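Local structure of phosphoribosylformylglycinamidine synthase 2 (Thermus thermophilus, 3VIU) at residues A[27-32]-A[295-300]; A[397-402]-A[713-718]. The protein is a large single-chain member of the PurM-like (AIR synthase-related) family, built from two tandem pairs of N- and C-terminal domains, and binds ADP and magnesium. All blocks are in the same frame, centred on the assembly; numbering follows the deposited sequence.

Interaction 1 (A[27-32]-A[295-300])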
# COMPACT_ATOMS: atom_id res chain seq x y z
N ASN A 27 -35.11 -11.65 -10.27
CA ASN A 27 -35.06 -12.44 -11.49
C ASN A 27 -33.62 -12.92 -11.64
O ASN A 27 -32.80 -12.69 -10.75
CB ASN A 27 -35.48 -11.62 -12.72
CG ASN A 27 -34.77 -10.28 -12.80
OD1 ASN A 27 -33.58 -10.17 -12.49
ND2 ASN A 27 -35.49 -9.26 -13.23
N ARG A 28 -33.30 -13.59 -12.74
CA ARG A 28 -31.95 -14.08 -12.94
C ARG A 28 -30.91 -12.96 -12.87
O ARG A 28 -29.93 -13.05 -12.13
CB ARG A 28 -31.84 -14.80 -14.29
CG ARG A 28 -30.46 -15.39 -14.55
CD ARG A 28 -30.29 -15.84 -15.99
NE ARG A 28 -28.88 -16.06 -16.31
CZ ARG A 28 -28.12 -17.01 -15.76
NH1 ARG A 28 -28.64 -17.83 -14.85
NH2 ARG A 28 -26.85 -17.13 -16.11
N VAL A 29 -31.12 -11.89 -13.64
CA VAL A 29 -30.19 -10.77 -13.66
C VAL A 29 -29.95 -10.20 -12.26
O VAL A 29 -28.81 -10.08 -11.81
CB VAL A 29 -30.70 -9.64 -14.58
CG1 VAL A 29 -29.82 -8.41 -14.44
CG2 VAL A 29 -30.72 -10.11 -16.02
N GLU A 30 -31.04 -9.85 -11.57
CA GLU A 30 -30.94 -9.30 -10.23
C GLU A 30 -30.17 -10.23 -9.29
O GLU A 30 -29.40 -9.78 -8.44
CB GLU A 30 -32.35 -9.03 -9.68
CG GLU A 30 -33.06 -7.89 -10.41
CD GLU A 30 -34.51 -7.72 -10.00
OE1 GLU A 30 -35.07 -6.63 -10.24
OE2 GLU A 30 -35.10 -8.68 -9.45
N LEU A 31 -30.37 -11.53 -9.46
CA LEU A 31 -29.68 -12.50 -8.63
C LEU A 31 -28.17 -12.37 -8.87
O LEU A 31 -27.38 -12.30 -7.93
CB LEU A 31 -30.12 -13.93 -8.97
CG LEU A 31 -30.46 -14.85 -7.79
CD1 LEU A 31 -30.60 -16.26 -8.30
CD2 LEU A 31 -29.37 -14.80 -6.73
N LEU A 32 -27.79 -12.32 -10.15
CA LEU A 32 -26.39 -12.19 -10.52
C LEU A 32 -25.78 -10.91 -9.95
O LEU A 32 -24.60 -10.88 -9.59
CB LEU A 32 -26.25 -12.25 -12.05
CG LEU A 32 -25.87 -13.61 -12.67
CD1 LEU A 32 -26.45 -14.75 -11.86
CD2 LEU A 32 -26.37 -13.67 -14.11
N THR A 295 -25.51 -10.02 -23.43
CA THR A 295 -26.72 -10.05 -22.62
C THR A 295 -26.71 -9.00 -21.51
O THR A 295 -25.66 -8.45 -21.17
CB THR A 295 -26.91 -11.43 -22.00
OG1 THR A 295 -25.77 -11.75 -21.19
CG2 THR A 295 -27.05 -12.47 -23.09
N PRO A 296 -27.89 -8.70 -20.94
CA PRO A 296 -27.94 -7.70 -19.87
C PRO A 296 -26.91 -7.92 -18.75
O PRO A 296 -26.14 -7.01 -18.44
CB PRO A 296 -29.38 -7.79 -19.40
CG PRO A 296 -30.11 -8.02 -20.69
CD PRO A 296 -29.25 -9.08 -21.36
N GLU A 297 -26.88 -9.11 -18.16
CA GLU A 297 -25.93 -9.36 -17.07
C GLU A 297 -24.47 -9.18 -17.50
O GLU A 297 -23.65 -8.71 -16.71
CB GLU A 297 -26.14 -10.76 -16.45
CG GLU A 297 -25.87 -11.95 -17.36
CD GLU A 297 -27.03 -12.28 -18.29
OE1 GLU A 297 -26.95 -13.30 -19.00
OE2 GLU A 297 -28.02 -11.52 -18.30
N GLU A 298 -24.15 -9.54 -18.74
CA GLU A 298 -22.79 -9.38 -19.25
C GLU A 298 -22.37 -7.92 -19.28
O GLU A 298 -21.25 -7.58 -18.91
CB GLU A 298 -22.69 -9.95 -20.67
CG GLU A 298 -22.63 -11.46 -20.72
CD GLU A 298 -22.68 -12.00 -22.13
OE1 GLU A 298 -22.38 -13.20 -22.31
OE2 GLU A 298 -23.04 -11.24 -23.06
N LEU A 299 -23.27 -7.05 -19.71
CA LEU A 299 -22.97 -5.63 -19.77
C LEU A 299 -22.86 -5.09 -18.35
O LEU A 299 -21.92 -4.37 -18.02
CB LEU A 299 -24.06 -4.88 -20.54
CG LEU A 299 -24.15 -5.22 -22.04
CD1 LEU A 299 -25.42 -4.65 -22.63
CD2 LEU A 299 -22.92 -4.69 -22.76
N LEU A 300 -23.81 -5.48 -17.51
CA LEU A 300 -23.85 -5.03 -16.12
C LEU A 300 -22.67 -5.46 -15.25
O LEU A 300 -22.21 -4.70 -14.40
CB LEU A 300 -25.14 -5.50 -15.46
CG LEU A 300 -26.45 -4.80 -15.85
CD1 LEU A 300 -27.62 -5.62 -15.38
CD2 LEU A 300 -26.48 -3.42 -15.23
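Two helix N-termini packed side by side, nearly parallel at 25°, join the linker domain (27-32) to the first AIR synthase-related C-terminal domain (295-300). The tight part is mostly apolar and includes the stem of Glu-297. Val-29, with CG1 anti to its backbone N, sets that methyl against Leu-300 CD1 at 3.7 Å, the side chains crossing at about a right angle, while its CG2 lies 3.8 Å from Glu-297 OE2 and more loosely beside Pro-296 CB. One turn on, Leu-32 CD2 rests on that stem, 3.7 Å from Glu-297 CG.

The looser side is polar and turned to solvent. In Glu-297, CG sits between the backbone N and the carbonyl carbon, the crowded position (chi1 65°), and the chain bends at chi2, carrying the carboxylate back to a weak hydrogen bond from Thr-295 OG1 to Glu-297 OE1. Arg-28 turns its guanidinium edge toward that same oxygen, but Arg-28 NE stays 4.3 Å from Glu-297 OE1, too far for a salt bridge. Within 27-32, apart from the contact, a capping box fixes the helix start: Asn-27 N donates to Glu-30 OE2, and Asn-27 OD1 accepts from Glu-30 N at 2.7 Å, almost along the C=O axis.

Interaction 2 (A[397-402]-A[713-718])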
# COMPACT_ATOMS: atom_id res chain seq x y z
N ARG A 397 26.44 -12.75 4.43
CA ARG A 397 25.36 -13.67 4.11
C ARG A 397 23.99 -12.99 4.16
O ARG A 397 23.09 -13.34 3.39
CB ARG A 397 25.40 -14.89 5.04
CG ARG A 397 26.58 -15.82 4.76
CD ARG A 397 26.79 -16.84 5.88
NE ARG A 397 25.71 -17.81 6.02
CZ ARG A 397 25.58 -18.64 7.06
NH1 ARG A 397 26.46 -18.60 8.06
NH2 ARG A 397 24.57 -19.50 7.11
N LEU A 398 23.84 -12.03 5.08
CA LEU A 398 22.57 -11.30 5.21
C LEU A 398 22.37 -10.36 4.03
O LEU A 398 21.26 -10.24 3.50
CB LEU A 398 22.54 -10.50 6.51
CG LEU A 398 22.21 -11.29 7.78
CD1 LEU A 398 22.38 -10.39 9.00
CD2 LEU A 398 20.78 -11.83 7.69
N LEU A 399 23.44 -9.69 3.63
CA LEU A 399 23.38 -8.76 2.51
C LEU A 399 23.01 -9.52 1.25
O LEU A 399 22.29 -9.01 0.40
CB LEU A 399 24.72 -8.04 2.32
CG LEU A 399 25.07 -6.92 3.31
CD1 LEU A 399 26.52 -6.56 3.18
CD2 LEU A 399 24.19 -5.70 3.05
N ALA A 400 23.47 -10.77 1.15
CA ALA A 400 23.19 -11.61 -0.01
C ALA A 400 21.81 -12.27 0.02
O ALA A 400 21.42 -12.95 -0.93
CB ALA A 400 24.27 -12.67 -0.15
N SER A 401 21.07 -12.09 1.11
CA SER A 401 19.74 -12.66 1.24
C SER A 401 18.78 -11.92 0.34
O SER A 401 18.72 -10.69 0.37
CB SER A 401 19.24 -12.56 2.67
OG SER A 401 17.82 -12.72 2.72
N PRO A 402 18.01 -12.65 -0.48
CA PRO A 402 17.03 -12.04 -1.39
C PRO A 402 16.05 -11.08 -0.71
O PRO A 402 15.44 -10.23 -1.37
CB PRO A 402 16.33 -13.26 -1.99
CG PRO A 402 17.45 -14.25 -2.08
CD PRO A 402 18.13 -14.10 -0.73
N SER A 713 29.20 -5.90 -3.52
CA SER A 713 28.94 -7.00 -4.46
C SER A 713 28.00 -8.04 -3.87
O SER A 713 27.14 -8.58 -4.57
CB SER A 713 30.25 -7.66 -4.90
OG SER A 713 30.93 -8.25 -3.81
N ALA A 714 28.16 -8.32 -2.58
CA ALA A 714 27.30 -9.30 -1.92
C ALA A 714 25.84 -8.84 -1.93
O ALA A 714 24.93 -9.64 -2.13
CB ALA A 714 27.78 -9.52 -0.48
N TRP A 715 25.63 -7.55 -1.72
CA TRP A 715 24.31 -6.94 -1.68
C TRP A 715 23.66 -6.73 -3.04
O TRP A 715 22.44 -6.81 -3.17
CB TRP A 715 24.43 -5.58 -0.98
CG TRP A 715 23.15 -4.79 -0.85
CD1 TRP A 715 22.11 -5.04 -0.01
CD2 TRP A 715 22.85 -3.56 -1.50
NE1 TRP A 715 21.18 -4.04 -0.09
CE2 TRP A 715 21.61 -3.11 -1.00
CE3 TRP A 715 23.51 -2.78 -2.46
CZ2 TRP A 715 21.01 -1.92 -1.42
CZ3 TRP A 715 22.92 -1.59 -2.89
CH2 TRP A 715 21.68 -1.17 -2.36
N LYS A 716 24.47 -6.45 -4.06
CA LYS A 716 23.98 -6.16 -5.40
C LYS A 716 23.55 -7.34 -6.27
O LYS A 716 22.57 -7.23 -7.01
CB LYS A 716 25.03 -5.35 -6.16
CG LYS A 716 24.46 -4.37 -7.18
CD LYS A 716 23.82 -5.07 -8.39
CE LYS A 716 22.42 -4.51 -8.72
NZ LYS A 716 21.35 -5.02 -7.80
N ALA A 717 24.24 -8.47 -6.15
CA ALA A 717 23.96 -9.65 -6.98
C ALA A 717 22.66 -10.47 -6.83
O ALA A 717 22.02 -10.79 -7.83
CB ALA A 717 25.15 -10.60 -6.90
N PRO A 718 22.26 -10.83 -5.60
CA PRO A 718 21.06 -11.62 -5.31
C PRO A 718 19.80 -11.44 -6.16
O PRO A 718 19.45 -12.32 -6.95
CB PRO A 718 20.80 -11.34 -3.84
CG PRO A 718 22.19 -11.24 -3.30
CD PRO A 718 22.88 -10.36 -4.34
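Where helix 391-399 runs out, its last turn and the loop beyond lean on the side of the C-terminal helix 708-723, a helix end and its loop set against a helix flank. The first shell is largely backbone. Leu-399 and Trp-715 stand opposite each other, their CA atoms 4.7 Å apart, and two CA-H...O contacts run in opposite senses: Trp-715 CA points almost straight at Leu-399 O (170° at the hydrogen), and Ala-400 CA approaches Ala-714 O at 3.4 Å along a more bent path. Ala-714 CB lies 4.4 Å from Leu-399 CB, and Ala-400 CB makes an apolar contact with the proline ring, 4.0 Å from Pro-718 CG. That ring presses hardest on the loop, with Pro-718 CG only 3.0 Å from Ala-400 O, a close carbon-to-carbonyl-oxygen contact.

Beside this backbone seam, Leu-399 has CG anti to its carbonyl carbon, and its CD2 branch comes obliquely to the indole, 3.8 Å from Trp-715 CD1. The indole is carried there by CG anti to the backbone N (chi1 179°).

A second shell holds these groups. Phe-635 stacks on the Trp-715 ring, and Trp-715 NE1 makes a weak hydrogen bond to Leu-404 O. On the helix side, Pro-718 lacks an N-H, so the bond to the preceding turn is missing and the helix kinks there; on the other, Ser-401 N closes the end of its helix by bonding to Leu-398 O. Farther out, Leu-628 of helix 625-634 touches both Leu-398 and Leu-399, helix 578-584 flanks Arg-397 and Leu-398, and helix 708-723 itself follows directly on strand 702-707, an outermost strand of the second C-terminal domain's sheet.

The two contacts lie on opposite sides of the chain's centre, their centres about 53 Å apart, and have no element in common. One is complete in sequence before the other begins, and each closes a long separation along the chain. Interaction 1 is partly buried and pairs two helix beginnings through side chains, with aliphatic groups and a glutamate stem inside and charged ends at the looser side. Interaction 2 is a surface contact in which a helix end meets the flank of another helix, and carbonyl oxygens, alanines and a proline join a leucine-tryptophan contact. Interaction 1 joins the linker domain to the first C-terminal domain, whereas interaction 2 involves the helix following the last strand of the second.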